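Local coordinates for nickel-dependent hydrogenase large subunit (Allochromatium vinosum, PDB 3MYR) that catalyses the reversible oxidation of dihydrogen at a nickel-iron centre, acting as the large subunit of a [NiFe] hydrogenase heterodimer, at the interface of chains B and A. Residues are numbered along the deposited sequence; one frame, centred on the assembly and turned at random. Chains: chain A, Nickel-dependent hydrogenase large subunit; chain B, Hydrogenase (NiFe) small subunit HydA.

Both contacts belong to the heterodimer interface of the [NiFe] hydrogenase, but the centres of their C-alpha atoms lie about 34 Å apart and they have no residue in common. Contact 1 sits at the functional core, where a loop holding a [4Fe-4S] cluster ligand of chain B meets the RIEGH segment and nickel-binding loop of chain A and the start of helix 556-560. Contact 2 is peripheral: the short helix 206-210 of chain B rests on a loop segment of chain A. Contact 1 thus joins the parts that handle electrons and probably protons, whereas contact 2 seems to serve mainly as a distant anchor between the subunits.

Contact 1: the interface of chains B and A. Residues chain B 13-15; chain A 14-16, 61-63, 557.
With CG anti to the backbone N (chi1 -169°) and a bend at chi2, A:Glu14 brings its carboxylate alongside B:Thr15, whose own chi1 of -50° turns OG1 towards it. A:Glu14 is the glutamate of the conserved RIEGH segment of [NiFe] hydrogenase large subunits, commonly assigned to proton transfer, and A:Cys61 opens the nickel-binding CxxC motif. B:Thr15 and A:Glu14 slide past each other in opposite directions; OG1 and OE1 are modelled too close for their direct bond to be trusted. The geometry supports instead a bond from B:Thr15 OG1 to B:Glu13 OE2 at 2.8 Å, from above that carboxylate's plane. B:Glu13 and A:Glu14 meet tip to tip, with water 1 at 2.9 Å from OE1 of each and from B:Glu13 O. Threonine suits its place: its short hydroxyl also meets water 2, which takes the N-H of A:Gly15, while its methyl CG2 lies against A:Val63 CG2. An alanine in place of B:Glu13 would probably leave the threonine hydroxyl without the carboxylate acceptor from its own chain, and water 1 held by fewer partners. On the large-subunit side, A:Ala557 N of helix 556-560 donates a hydrogen bond on the syn side of A:Glu14 OE2 at 2.8 Å, which helps to set the carboxylate's rotation. Next along the interface, A:Gly62 N donates almost straight to B:Cys14 O at 2.7 Å; lacking a side chain, the glycine lets the cluster ligand's SG approach its CA to 3.9 Å.

Contact 2: the interface of chains B and A. Residues chain B 208-210; chain A 225-227, 230, 232-233.
B:Lys209, on the short helix 206-210 of the hydrogenase small subunit, spreads over a loop of the [NiFe] hydrogenase large subunit, where 76 Å² of the lysine is hidden. The tight part lies at its backbone end. A:Ser230 OG donates to B:Lys209 O at 2.6 Å, approaching in the plane of the carbonyl, which belongs to the last turn of the helix. The same hydroxyl accepts the N-H of A:Ser232 at 2.9 Å, and this second bond helps fix its rotation. Serine suits the place because a short side chain with one hydroxyl can act as donor and acceptor at once. A:Ala233 brings a methyl group close to the same carbonyl, its CB 3.5 Å from B:Lys209 O, where a longer side chain would probably crowd the carbonyl. Further along the lysine, the aliphatic stem packs partly on carbon: its CB touches A:Asp227 CB at 3.8 Å, the two side chains crossing at about a right angle, and its CG passes A:Pro225 CB at 4.0 Å in the opposite direction. The proline ring offers a rigid apolar surface for that stem. The outer part is looser. An otherwise extended chain bends at chi4 (-54°), putting B:Lys209 NZ 3.2 Å from A:Ile226 O, a long bond to a backbone carbonyl that does not depend on the isoleucine side chain. The lysine amine NZ and A:Asp227 form no salt bridge, with NZ 5.8 Å from OD2, although the opposite charges may still attract. B:Gln210 NE2 reaches the same OD2 at 3.2 Å in a weak, strongly bent bond, the amide and carboxylate planes being 60° apart.

Contact 1: the interface of chains B and A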
loop_
_atom_site.group_PDB
_atom_site.type_symbol
_atom_site.label_atom_id
_atom_site.label_comp_id
_atom_site.label_asym_id
_atom_site.label_seq_id
_atom_site.Cartn_x
_atom_site.Cartn_y
_atom_site.Cartn_z
ATOM N N GLU B 13 -10.692 3.088 -3.659
ATOM C CA GLU B 13 -9.923 1.861 -3.821
ATOM C C GLU B 13 -8.859 1.772 -2.709
ATOM O O GLU B 13 -8.548 2.796 -2.012
ATOM C CB GLU B 13 -9.232 1.763 -5.178
ATOM C CG GLU B 13 -8.846 3.055 -5.825
ATOM C CD GLU B 13 -7.459 3.625 -5.481
ATOM O OE1 GLU B 13 -7.377 4.794 -4.932
ATOM O OE2 GLU B 13 -6.465 3.035 -5.968
ATOM N N CYS B 14 -8.202 0.612 -2.640
ATOM C CA CYS B 14 -7.134 0.490 -1.656
ATOM C C CYS B 14 -5.781 0.453 -2.408
ATOM O O CYS B 14 -4.726 0.369 -1.789
ATOM C CB CYS B 14 -7.406 -0.820 -0.842
ATOM S SG CYS B 14 -6.819 -2.363 -1.706
ATOM N N THR B 15 -5.851 0.471 -3.756
ATOM C CA THR B 15 -4.707 0.487 -4.688
ATOM C C THR B 15 -4.141 -0.943 -4.903
ATOM O O THR B 15 -3.258 -1.154 -5.724
ATOM C CB THR B 15 -3.617 1.600 -4.369
ATOM O OG1 THR B 15 -4.262 2.894 -4.196
ATOM C CG2 THR B 15 -2.529 1.743 -5.536
ATOM N N GLU A 14 -0.088 6.819 -2.727
ATOM C CA GLU A 14 -1.318 6.020 -2.679
ATOM C C GLU A 14 -2.474 6.907 -2.184
ATOM O O GLU A 14 -2.334 7.625 -1.202
ATOM C CB GLU A 14 -1.138 4.851 -1.702
ATOM C CG GLU A 14 -2.309 3.796 -1.820
ATOM C CD GLU A 14 -3.697 4.376 -1.443
ATOM O OE1 GLU A 14 -4.721 3.986 -2.132
ATOM O OE2 GLU A 14 -3.761 5.214 -0.484
ATOM N N GLY A 15 -3.580 6.911 -2.898
ATOM C CA GLY A 15 -4.778 7.542 -2.414
ATOM C C GLY A 15 -4.900 9.013 -2.714
ATOM O O GLY A 15 -4.237 9.543 -3.600
ATOM N N HIS A 16 -5.755 9.692 -1.949
ATOM C CA HIS A 16 -6.329 10.957 -2.401
ATOM C C HIS A 16 -5.957 12.103 -1.485
ATOM O O HIS A 16 -6.562 12.259 -0.427
ATOM C CB HIS A 16 -7.867 10.815 -2.496
ATOM C CG HIS A 16 -8.278 9.941 -3.635
ATOM N ND1 HIS A 16 -8.748 8.648 -3.463
ATOM C CD2 HIS A 16 -8.117 10.106 -4.964
ATOM C CE1 HIS A 16 -8.993 8.109 -4.649
ATOM N NE2 HIS A 16 -8.583 8.963 -5.572
ATOM N N CYS A 61 -5.583 -1.107 2.553
ATOM C CA CYS A 61 -4.566 -0.632 1.621
ATOM C C CYS A 61 -3.803 -1.750 0.983
ATOM O O CYS A 61 -3.370 -2.652 1.659
ATOM C CB CYS A 61 -3.601 0.361 2.280
ATOM S SG CYS A 61 -2.540 1.152 1.010
ATOM N N GLY A 62 -3.691 -1.710 -0.338
ATOM C CA GLY A 62 -2.974 -2.740 -1.038
ATOM C C GLY A 62 -1.544 -2.376 -1.417
ATOM O O GLY A 62 -0.843 -3.175 -2.068
ATOM N N VAL A 63 -1.077 -1.181 -1.045
ATOM C CA VAL A 63 0.350 -0.839 -1.266
ATOM C C VAL A 63 1.110 -1.361 -0.051
ATOM O O VAL A 63 2.004 -2.188 -0.202
ATOM C CB VAL A 63 0.588 0.682 -1.382
ATOM C CG1 VAL A 63 2.130 0.971 -1.466
ATOM C CG2 VAL A 63 -0.067 1.143 -2.622
ATOM N N ALA A 557 -5.332 6.001 1.727
ATOM C CA ALA A 557 -6.282 4.915 2.020
ATOM C C ALA A 557 -5.908 4.391 3.418
ATOM O O ALA A 557 -6.783 4.246 4.287
ATOM C CB ALA A 557 -6.143 3.747 0.949
HETATM O O HOH W 1 -7.256 5.361 -2.124
HETATM O O HOH W 2 -4.086 5.542 -5.202
#

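Contact 2: the interface of chains B and A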
loop_
_atom_site.group_PDB
_atom_site.type_symbol
_atom_site.label_atom_id
_atom_site.label_comp_id
_atom_site.label_asym_id
_atom_site.label_seq_id
_atom_site.Cartn_x
_atom_site.Cartn_y
_atom_site.Cartn_z
ATOM N N ALA B 208 -4.697 -30.652 7.164
ATOM C CA ALA B 208 -4.129 -29.424 6.592
ATOM C C ALA B 208 -2.794 -29.741 5.932
ATOM O O ALA B 208 -2.521 -29.277 4.831
ATOM C CB ALA B 208 -3.925 -28.307 7.717
ATOM N N LYS B 209 -1.957 -30.514 6.618
ATOM C CA LYS B 209 -0.590 -30.771 6.099
ATOM C C LYS B 209 -0.649 -31.588 4.859
ATOM O O LYS B 209 0.216 -31.451 3.993
ATOM C CB LYS B 209 0.272 -31.561 7.102
ATOM C CG LYS B 209 0.684 -30.715 8.333
ATOM C CD LYS B 209 1.403 -31.705 9.291
ATOM C CE LYS B 209 1.700 -31.185 10.686
ATOM N NZ LYS B 209 2.407 -29.985 10.623
ATOM N N GLN B 210 -1.674 -32.431 4.754
ATOM C CA GLN B 210 -1.816 -33.313 3.601
ATOM C C GLN B 210 -2.637 -32.696 2.459
ATOM O O GLN B 210 -2.802 -33.346 1.422
ATOM C CB GLN B 210 -2.519 -34.620 3.995
ATOM C CG GLN B 210 -1.675 -35.386 5.025
ATOM C CD GLN B 210 -0.433 -35.975 4.366
ATOM O OE1 GLN B 210 -0.554 -36.654 3.375
ATOM N NE2 GLN B 210 0.758 -35.643 4.873
ATOM N N PRO A 225 0.821 -24.699 6.346
ATOM C CA PRO A 225 1.478 -25.672 7.228
ATOM C C PRO A 225 2.809 -26.135 6.646
ATOM O O PRO A 225 3.124 -25.847 5.467
ATOM C CB PRO A 225 0.460 -26.859 7.279
ATOM C CG PRO A 225 -0.325 -26.712 5.969
ATOM C CD PRO A 225 -0.262 -25.274 5.533
ATOM N N ILE A 226 3.600 -26.812 7.483
ATOM C CA ILE A 226 4.923 -27.301 7.093
ATOM C C ILE A 226 4.844 -28.815 7.185
ATOM O O ILE A 226 4.398 -29.378 8.222
ATOM C CB ILE A 226 6.004 -26.784 8.083
ATOM C CG1 ILE A 226 6.146 -25.232 7.991
ATOM C CG2 ILE A 226 7.301 -27.484 7.803
ATOM C CD1 ILE A 226 6.907 -24.601 9.201
ATOM N N ASP A 227 5.144 -29.491 6.093
ATOM C CA ASP A 227 5.260 -30.967 6.154
ATOM C C ASP A 227 6.191 -31.337 5.019
ATOM O O ASP A 227 5.845 -31.257 3.824
ATOM C CB ASP A 227 3.892 -31.625 5.915
ATOM C CG ASP A 227 3.945 -33.203 6.075
ATOM O OD1 ASP A 227 4.998 -33.847 5.848
ATOM O OD2 ASP A 227 2.899 -33.809 6.330
ATOM N N SER A 230 4.986 -33.813 2.170
ATOM C CA SER A 230 3.690 -33.597 1.591
ATOM C C SER A 230 3.769 -32.847 0.268
ATOM O O SER A 230 4.487 -31.875 0.144
ATOM C CB SER A 230 2.856 -32.705 2.539
ATOM O OG SER A 230 1.616 -32.396 1.970
ATOM N N SER A 232 1.370 -30.830 -0.465
ATOM C CA SER A 232 0.451 -29.669 -0.299
ATOM C C SER A 232 0.801 -28.809 0.933
ATOM O O SER A 232 -0.128 -28.331 1.711
ATOM C CB SER A 232 -0.978 -30.160 -0.096
ATOM O OG SER A 232 -1.858 -29.029 0.089
ATOM N N ALA A 233 2.081 -28.788 1.266
ATOM C CA ALA A 233 2.578 -28.057 2.426
ATOM C C ALA A 233 3.959 -27.488 2.094
ATOM O O ALA A 233 4.570 -27.855 1.115
ATOM C CB ALA A 233 2.713 -28.994 3.652
#